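Local coordinates for protein replicative DNA helicase (Nostoc punctiforme, PDB 4O1R) that probably splices itself out of the host DnaB helicase precursor as an intein, joining the flanking sequences through a peptide bond, at residues Gly27-Val33 against Lys45-Ala51; Thr40-Glu44 against Ser104-Trp108; Ile22-Val26 against Val122-Thr126. All blocks are in the same frame, centred on the assembly; numbering follows the deposited sequence. Where two conformers were deposited one is given.

Contact 1 of 3, residues Gly27-Val33 against Lys45-Ala51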
loop_
_atom_site.group_PDB
_atom_site.type_symbol
_atom_site.label_atom_id
_atom_site.label_comp_id
_atom_site.label_asym_id
_atom_site.label_seq_id
_atom_site.Cartn_x
_atom_site.Cartn_y
_atom_site.Cartn_z
ATOM N N GLY A 27 14.525 -4.630 -8.387
ATOM C CA GLY A 27 15.448 -4.407 -9.488
ATOM C C GLY A 27 14.786 -3.994 -10.790
ATOM O O GLY A 27 15.478 -3.601 -11.733
ATOM N N LYS A 28 13.458 -4.099 -10.854
ATOM C CA LYS A 28 12.708 -3.692 -12.046
ATOM C C LYS A 28 12.356 -2.211 -11.953
ATOM O O LYS A 28 12.312 -1.634 -10.857
ATOM C CB LYS A 28 11.427 -4.526 -12.213
ATOM C CG LYS A 28 11.596 -6.055 -12.160
ATOM C CD LYS A 28 12.560 -6.592 -13.193
ATOM C CE LYS A 28 12.422 -8.108 -13.327
ATOM N NZ LYS A 28 13.425 -8.682 -14.264
ATOM N N SER A 29 12.099 -1.584 -13.094
ATOM C CA SER A 29 11.734 -0.165 -13.107
ATOM C C SER A 29 11.048 0.194 -14.409
ATOM O O SER A 29 11.106 -0.568 -15.376
ATOM C CB SER A 29 12.971 0.719 -12.905
ATOM O OG SER A 29 13.874 0.559 -13.977
ATOM N N GLY A 30 10.408 1.358 -14.434
ATOM C CA GLY A 30 9.793 1.865 -15.653
ATOM C C GLY A 30 8.503 1.161 -16.009
ATOM O O GLY A 30 8.119 1.094 -17.179
ATOM N N PHE A 31 7.829 0.624 -15.003
ATOM C CA PHE A 31 6.554 -0.054 -15.214
ATOM C C PHE A 31 5.470 0.609 -14.388
ATOM O O PHE A 31 5.759 1.271 -13.407
ATOM C CB PHE A 31 6.660 -1.538 -14.856
ATOM C CG PHE A 31 7.009 -1.792 -13.414
ATOM C CD1 PHE A 31 6.002 -1.954 -12.455
ATOM C CD2 PHE A 31 8.337 -1.843 -13.004
ATOM C CE1 PHE A 31 6.312 -2.174 -11.121
ATOM C CE2 PHE A 31 8.665 -2.073 -11.675
ATOM C CZ PHE A 31 7.650 -2.227 -10.720
ATOM N N ALA A 32 4.222 0.417 -14.796
ATOM C CA ALA A 32 3.086 1.093 -14.168
ATOM C C ALA A 32 2.280 0.220 -13.222
ATOM O O ALA A 32 2.018 -0.967 -13.497
ATOM C CB ALA A 32 2.179 1.688 -15.223
ATOM N N VAL A 33 1.899 0.836 -12.105
ATOM C CA VAL A 33 0.984 0.265 -11.120
ATOM C C VAL A 33 -0.161 1.265 -10.913
ATOM O O VAL A 33 -0.175 2.330 -11.535
ATOM C CB VAL A 33 1.710 -0.079 -9.791
ATOM C CG1 VAL A 33 2.869 -1.039 -10.061
ATOM C CG2 VAL A 33 2.222 1.180 -9.094
ATOM N N LYS A 45 -2.804 5.424 -13.406
ATOM C CA LYS A 45 -1.589 4.671 -13.705
ATOM C C LYS A 45 -0.374 5.490 -13.274
ATOM O O LYS A 45 -0.303 6.693 -13.537
ATOM C CB LYS A 45 -1.515 4.369 -15.205
ATOM C CG LYS A 45 -2.779 3.722 -15.749
ATOM C CD LYS A 45 -2.739 3.563 -17.256
ATOM C CE LYS A 45 -4.058 2.999 -17.774
ATOM N NZ LYS A 45 -3.981 2.684 -19.230
ATOM N N ALA A 46 0.577 4.827 -12.623
ATOM C CA ALA A 46 1.748 5.489 -12.054
ATOM C C ALA A 46 3.014 4.668 -12.267
ATOM O O ALA A 46 3.049 3.476 -11.966
ATOM C CB ALA A 46 1.536 5.738 -10.572
ATOM N N ILE A 47 4.063 5.319 -12.752
ATOM C CA ILE A 47 5.337 4.652 -13.016
ATOM C C ILE A 47 6.161 4.427 -11.744
ATOM O O ILE A 47 6.318 5.321 -10.902
ATOM C CB ILE A 47 6.176 5.420 -14.079
ATOM C CG1 ILE A 47 5.436 5.433 -15.418
ATOM C CG2 ILE A 47 7.597 4.826 -14.212
ATOM C CD1 ILE A 47 5.240 4.073 -16.068
ATOM N N VAL A 48 6.685 3.217 -11.617
ATOM C CA VAL A 48 7.584 2.845 -10.540
ATOM C C VAL A 48 9.021 2.970 -11.033
ATOM O O VAL A 48 9.378 2.382 -12.054
ATOM C CB VAL A 48 7.308 1.391 -10.094
ATOM C CG1 VAL A 48 8.339 0.918 -9.076
ATOM C CG2 VAL A 48 5.894 1.261 -9.541
ATOM N N SER A 49 9.831 3.743 -10.309
ATOM C CA SER A 49 11.228 3.972 -10.681
ATOM C C SER A 49 12.235 3.058 -9.984
ATOM O O SER A 49 13.383 2.954 -10.415
ATOM C CB SER A 49 11.607 5.427 -10.389
ATOM O OG SER A 49 11.464 5.711 -9.007
ATOM N N ASN A 50 11.820 2.424 -8.892
ATOM C CA ASN A 50 12.724 1.595 -8.091
ATOM C C ASN A 50 11.888 0.646 -7.248
ATOM O O ASN A 50 10.830 1.037 -6.759
ATOM C CB ASN A 50 13.591 2.483 -7.172
ATOM C CG ASN A 50 14.869 1.801 -6.711
ATOM O OD1 ASN A 50 15.316 0.817 -7.299
ATOM N ND2 ASN A 50 15.479 2.347 -5.657
ATOM N N ALA A 51 12.378 -0.577 -7.071
ATOM C CA ALA A 51 11.760 -1.575 -6.190
ATOM C C ALA A 51 12.888 -2.249 -5.438
ATOM O O ALA A 51 13.853 -2.695 -6.053
ATOM C CB ALA A 51 10.963 -2.596 -7.000
HETATM O O HOH W 1 14.285 -1.511 -8.998
#
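Antiparallel pairing joins V33 to A46 through two backbone bonds, V33 N to A46 O at 2.9 Å and A46 N to V33 O at 2.8 Å. The axes of strands 31-33 and 45-48 come within 4.4 Å of each other, their directions 133° apart and so well twisted from straight antiparallel. Beside this pair, A32 and I47 form a non-hydrogen-bonded one, where A32 CB meets the CD1 methyl of I47. Farther along, the carbonyl of V48 accepts the N-H of G30, while V48 N donates to F31 O. The chains reach each other again at their far ends, where G27 N donates to A51 O at 3.1 Å. A water accepts the N-H of A51 and lies within bonding distance of K28 O and N50 OD1, bridging the backbones where direct pairing is interrupted.

The side chain of F31 folds back over its partner strand. With CG set between its own backbone N and carbonyl carbon (chi1 62°), the ring lies over V48: the V48 CB stands 3.9 Å from the ring centroid, 21° off the normal, a CH-pi contact, and V48 CG1 touches F31 CZ at 3.6 Å. The other methyl of V48, CG2, meets V33 CG2 at 3.7 Å while also touching F31 CE1. The backbone of G27 has no room for a side chain beside the carbonyl of V26, and the positive phi of G30 likewise suits a residue without one. V48 and A51 also pack on L125 of strand 106-126. Strands 31-37 and 42-55 are the arms of a beta hairpin within the all-beta Hint fold of inteins.

Contact 2 of 3, residues Thr40-Glu44 against Ser104-Trp108. Unlike the reference sequence in segment 104-108: I106 (reference Val).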
loop_
_atom_site.group_PDB
_atom_site.type_symbol
_atom_site.label_atom_id
_atom_site.label_comp_id
_atom_site.label_asym_id
_atom_site.label_seq_id
_atom_site.Cartn_x
_atom_site.Cartn_y
_atom_site.Cartn_z
ATOM N N THR A 40 -7.840 14.580 -7.418
ATOM C CA THR A 40 -9.089 14.116 -8.026
ATOM C C THR A 40 -9.753 13.029 -7.185
ATOM O O THR A 40 -10.927 12.708 -7.385
ATOM C CB THR A 40 -8.859 13.564 -9.454
ATOM O OG1 THR A 40 -7.976 12.434 -9.391
ATOM C CG2 THR A 40 -8.244 14.618 -10.355
ATOM N N MET A 41 -8.989 12.461 -6.249
ATOM C CA MET A 41 -9.403 11.281 -5.486
ATOM C C MET A 41 -9.797 10.117 -6.402
ATOM O O MET A 41 -10.733 9.370 -6.131
ATOM C CB MET A 41 -10.481 11.618 -4.440
ATOM C CG MET A 41 -9.976 12.538 -3.338
ATOM S SD MET A 41 -8.589 11.860 -2.395
ATOM C CE MET A 41 -9.410 10.581 -1.440
ATOM N N GLN A 42 -9.046 9.976 -7.492
ATOM C CA GLN A 42 -9.261 8.909 -8.457
ATOM C C GLN A 42 -7.970 8.137 -8.639
ATOM O O GLN A 42 -6.878 8.704 -8.524
ATOM C CB GLN A 42 -9.689 9.478 -9.816
ATOM C CG GLN A 42 -10.947 10.340 -9.786
ATOM C CD GLN A 42 -12.199 9.506 -9.755
ATOM O OE1 GLN A 42 -12.577 8.901 -10.760
ATOM N NE2 GLN A 42 -12.856 9.465 -8.601
ATOM N N LEU A 43 -8.102 6.847 -8.927
ATOM C CA LEU A 43 -6.947 6.019 -9.251
ATOM C C LEU A 43 -6.404 6.348 -10.643
ATOM O O LEU A 43 -7.168 6.622 -11.576
ATOM C CB LEU A 43 -7.299 4.532 -9.186
ATOM C CG LEU A 43 -7.625 3.855 -7.857
ATOM C CD1 LEU A 43 -7.662 2.358 -8.111
ATOM C CD2 LEU A 43 -6.594 4.177 -6.778
ATOM N N GLU A 44 -5.078 6.325 -10.759
ATOM C CA GLU A 44 -4.372 6.604 -12.012
ATOM C C GLU A 44 -3.207 5.651 -12.164
ATOM O O GLU A 44 -2.687 5.129 -11.180
ATOM C CB GLU A 44 -3.803 8.027 -12.024
ATOM C CG GLU A 44 -4.805 9.153 -12.138
ATOM C CD GLU A 44 -4.133 10.515 -12.203
ATOM O OE1 GLU A 44 -2.882 10.585 -12.195
ATOM O OE2 GLU A 44 -4.861 11.521 -12.263
ATOM N N SER A 104 -12.713 3.978 -10.763
ATOM C CA SER A 104 -11.511 4.675 -10.310
ATOM C C SER A 104 -11.718 5.418 -8.997
ATOM O O SER A 104 -10.850 6.189 -8.580
ATOM C CB SER A 104 -11.024 5.646 -11.386
ATOM O OG SER A 104 -12.041 6.563 -11.742
ATOM N N ASP A 105 -12.860 5.185 -8.350
ATOM C CA ASP A 105 -13.164 5.839 -7.080
ATOM C C ASP A 105 -12.604 5.083 -5.890
ATOM O O ASP A 105 -12.259 3.896 -5.968
ATOM C CB ASP A 105 -14.672 5.990 -6.865
ATOM C CG ASP A 105 -15.331 6.925 -7.862
ATOM O OD1 ASP A 105 -14.656 7.453 -8.771
ATOM O OD2 ASP A 105 -16.549 7.126 -7.721
ATOM N N ILE A 106 -12.542 5.795 -4.777
ATOM C CA ILE A 106 -12.145 5.192 -3.512
ATOM C C ILE A 106 -13.334 5.096 -2.554
ATOM O O ILE A 106 -14.364 5.767 -2.723
ATOM C CB ILE A 106 -10.919 5.914 -2.851
ATOM C CG1 ILE A 106 -11.229 7.373 -2.503
ATOM C CG2 ILE A 106 -9.670 5.790 -3.734
ATOM C CD1 ILE A 106 -11.768 7.574 -1.106
ATOM N N TYR A 107 -13.191 4.230 -1.558
ATOM C CA TYR A 107 -14.146 4.127 -0.472
ATOM C C TYR A 107 -13.365 4.119 0.836
ATOM O O TYR A 107 -12.190 3.742 0.875
ATOM C CB TYR A 107 -15.119 2.955 -0.641
ATOM C CG TYR A 107 -14.534 1.651 -0.250
ATOM C CD1 TYR A 107 -14.799 1.102 0.995
ATOM C CD2 TYR A 107 -13.686 0.970 -1.111
ATOM C CE1 TYR A 107 -14.243 -0.080 1.363
ATOM C CE2 TYR A 107 -13.128 -0.218 -0.749
ATOM C CZ TYR A 107 -13.404 -0.739 0.487
ATOM O OH TYR A 107 -12.835 -1.935 0.852
ATOM N N TRP A 108 -14.022 4.541 1.906
ATOM C CA TRP A 108 -13.380 4.642 3.215
ATOM C C TRP A 108 -13.765 3.466 4.091
ATOM O O TRP A 108 -14.846 3.464 4.684
ATOM C CB TRP A 108 -13.811 5.946 3.883
ATOM C CG TRP A 108 -13.371 7.150 3.117
ATOM C CD1 TRP A 108 -14.122 7.884 2.245
ATOM C CD2 TRP A 108 -12.064 7.749 3.124
ATOM N NE1 TRP A 108 -13.371 8.910 1.726
ATOM C CE2 TRP A 108 -12.105 8.853 2.250
ATOM C CE3 TRP A 108 -10.868 7.475 3.807
ATOM C CZ2 TRP A 108 -10.994 9.674 2.018
ATOM C CZ3 TRP A 108 -9.762 8.299 3.572
ATOM C CH2 TRP A 108 -9.836 9.386 2.689
HETATM O O HOH W 2 -13.082 8.664 -5.152
#
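The segments T40-E44 and S104-W108 come closest at L43 and S104, CA to CA 4.9 Å, and are joined there by a single direct backbone hydrogen bond, L43 N to S104 O at 2.8 Å. Next to it, M41 O receives a hydrogen bond from a water at 2.6 Å, and the same water accepts the N-H of I106, extending the link where the backbones diverge.

The amide of Q42 is gripped at both ends. Q42 bends at chi2 (-80°), which brings its amide beside the D105 carboxylate. S104 OG donates to Q42 OE1 at 2.6 Å from 46° out of the amide plane. Q42 NE2 donates to D105 OD1 at 2.7 Å; the acceptor is nearly in the amide plane, yet the approach is from above the carboxylate, the two planes being 70° apart. The carboxylate of D105, as an acceptor, calls for the NH2 end on its side and leaves OE1 to S104 OG.

On the apolar side, the M41 side chain curls round to bring its CE methyl to I106 CD1 at 3.8 Å and to W108 CZ2 at 3.9 Å. I106 CD1 in turn lies over one face of the W108 ring, near its rim, and W108 rests on H95 and A97 of strand 95-99. Opposite N37 the chain fits two residues, M41 and Q42, into one place, a G1 beta bulge where strands 31-37 and 42-55 turn into each other.

Contact 3 of 3, residues Ile22-Val26 against Val122-Thr126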
loop_
_atom_site.group_PDB
_atom_site.type_symbol
_atom_site.label_atom_id
_atom_site.label_comp_id
_atom_site.label_asym_id
_atom_site.label_seq_id
_atom_site.Cartn_x
_atom_site.Cartn_y
_atom_site.Cartn_z
ATOM N N ILE A 22 5.394 -7.997 -4.330
ATOM C CA ILE A 22 6.356 -6.922 -4.440
ATOM C C ILE A 22 7.812 -7.443 -4.421
ATOM O O ILE A 22 8.687 -6.889 -5.103
ATOM C CB ILE A 22 6.085 -5.862 -3.333
ATOM C CG1 ILE A 22 6.945 -4.621 -3.534
ATOM C CG2 ILE A 22 6.240 -6.458 -1.933
ATOM C CD1 ILE A 22 6.574 -3.465 -2.612
ATOM N N LYS A 23 8.061 -8.529 -3.687
ATOM C CA LYS A 23 9.423 -9.084 -3.637
ATOM C C LYS A 23 9.927 -9.447 -5.047
ATOM O O LYS A 23 11.121 -9.353 -5.323
ATOM C CB LYS A 23 9.517 -10.284 -2.691
ATOM C CG LYS A 23 10.888 -10.921 -2.694
ATOM C CD LYS A 23 10.971 -12.188 -1.893
ATOM C CE LYS A 23 12.404 -12.704 -1.929
ATOM N NZ LYS A 23 12.592 -13.873 -1.030
ATOM N N GLU A 24 9.015 -9.833 -5.936
ATOM C CA GLU A 24 9.401 -10.260 -7.289
ATOM C C GLU A 24 9.757 -9.091 -8.207
ATOM O O GLU A 24 10.315 -9.293 -9.293
ATOM C CB GLU A 24 8.307 -11.140 -7.903
ATOM C CG GLU A 24 8.134 -12.464 -7.149
ATOM C CD GLU A 24 7.032 -13.355 -7.698
ATOM O OE1 GLU A 24 6.502 -13.057 -8.783
ATOM O OE2 GLU A 24 6.692 -14.357 -7.030
ATOM N N LEU A 25 9.465 -7.868 -7.769
ATOM C CA LEU A 25 9.730 -6.689 -8.593
ATOM C C LEU A 25 11.076 -6.037 -8.311
ATOM O O LEU A 25 11.452 -5.087 -8.992
ATOM C CB LEU A 25 8.613 -5.657 -8.428
ATOM C CG LEU A 25 7.272 -6.140 -8.984
ATOM C CD1 LEU A 25 6.179 -5.217 -8.492
ATOM C CD2 LEU A 25 7.305 -6.213 -10.507
ATOM N N VAL A 26 11.795 -6.534 -7.306
ATOM C CA VAL A 26 13.085 -5.930 -6.933
ATOM C C VAL A 26 13.998 -5.829 -8.154
ATOM O O VAL A 26 14.181 -6.806 -8.880
ATOM C CB VAL A 26 13.774 -6.655 -5.740
ATOM C CG1 VAL A 26 15.207 -6.181 -5.564
ATOM C CG2 VAL A 26 12.983 -6.433 -4.468
ATOM N N VAL A 122 11.388 -6.818 4.234
ATOM C CA VAL A 122 10.346 -5.913 3.758
ATOM C C VAL A 122 10.843 -5.109 2.559
ATOM O O VAL A 122 12.054 -4.959 2.352
ATOM C CB VAL A 122 9.804 -4.995 4.887
ATOM C CG1 VAL A 122 9.065 -5.810 5.923
ATOM C CG2 VAL A 122 10.918 -4.202 5.528
ATOM N N PHE A 123 9.890 -4.616 1.768
ATOM C CA PHE A 123 10.150 -4.091 0.430
ATOM C C PHE A 123 9.334 -2.849 0.180
ATOM O O PHE A 123 8.267 -2.647 0.765
ATOM C CB PHE A 123 9.771 -5.151 -0.620
ATOM C CG PHE A 123 10.504 -6.447 -0.452
ATOM C CD1 PHE A 123 10.032 -7.424 0.428
ATOM C CD2 PHE A 123 11.677 -6.691 -1.157
ATOM C CE1 PHE A 123 10.721 -8.621 0.611
ATOM C CE2 PHE A 123 12.362 -7.890 -0.988
ATOM C CZ PHE A 123 11.880 -8.854 -0.108
ATOM N N ASP A 124 9.820 -2.032 -0.740
ATOM C CA ASP A 124 9.112 -0.812 -1.094
ATOM C C ASP A 124 9.316 -0.501 -2.567
ATOM O O ASP A 124 10.218 -1.050 -3.221
ATOM C CB ASP A 124 9.620 0.348 -0.212
ATOM C CG ASP A 124 8.719 1.581 -0.247
ATOM O OD1 ASP A 124 7.511 1.466 -0.566
ATOM O OD2 ASP A 124 9.226 2.677 0.081
ATOM N N LEU A 125 8.436 0.370 -3.065
ATOM C CA LEU A 125 8.494 0.907 -4.422
ATOM C C LEU A 125 8.603 2.402 -4.346
ATOM O O LEU A 125 7.962 3.024 -3.506
ATOM C CB LEU A 125 7.211 0.586 -5.188
ATOM C CG LEU A 125 6.733 -0.859 -5.270
ATOM C CD1 LEU A 125 5.470 -0.963 -6.117
ATOM C CD2 LEU A 125 7.823 -1.743 -5.834
ATOM N N THR A 126 9.381 2.982 -5.247
ATOM C CA THR A 126 9.400 4.439 -5.407
ATOM C C THR A 126 8.528 4.811 -6.591
ATOM O O THR A 126 8.710 4.285 -7.702
ATOM C CB THR A 126 10.818 4.949 -5.639
ATOM O OG1 THR A 126 11.347 4.390 -6.842
ATOM C CG2 THR A 126 11.700 4.563 -4.485
#
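K23 crosses the ring of F123 obliquely where the turn I22-V26 packs on the C-terminal end of the long strand 106-126, within the all-beta Hint fold of inteins. K23 has two conformers; in one of them its CB stands over the ring face, 3.9 Å from the centroid and 18° off the normal, a CH-pi contact. In that conformer CG lies anti to the backbone N (chi1 176°) and the chain continues extended, which carries the methylenes out over the rim: K23 CG approaches F123 CZ at 3.5 Å, and the ammonium end leads away from the strand.

V26, also in one of two conformers, arrives at about a right angle to the phenylalanine side chain and sets its CG2 methyl 3.6 Å from F123 CD2. The turn is short and closed by L25 N donating to I22 O, which brings I22, K23 and V26 round the same aromatic residue. With only an alanine in place of F123, the K23 methylenes and the V26 methyl would probably lose their shared aromatic partner, opening a gap under the turn.

I22 is buried against the strand, its CG2 touching F123 CB at 4.0 Å. Its CG1-CD1 branch passes the L125 side chain heading the other way, bringing I22 CD1 to 3.7 Å from L125 CG.

How the contacts relate
From the N terminus the chain first passes through the turn I22-V26, whose partner comes only near the end of strand 106-126, so contact 3 closes a loop that holds both others. Contact 1 follows at once: G27-V33 and K45-A51 close the small hairpin loop. T40-E44 lies inside that loop but finds its mate at S104-W108 beyond it, so contacts 1 and 2 cross. Strand 42-55 is shared by contacts 1 and 2, strand 106-126 by contacts 2 and 3. Contacts 1 and 3 touch, S49 OG probably hydrogen-bonding T126 OG1, whereas contact 2 lies across the chain's centre from contact 3, their own centres about 23 Å apart.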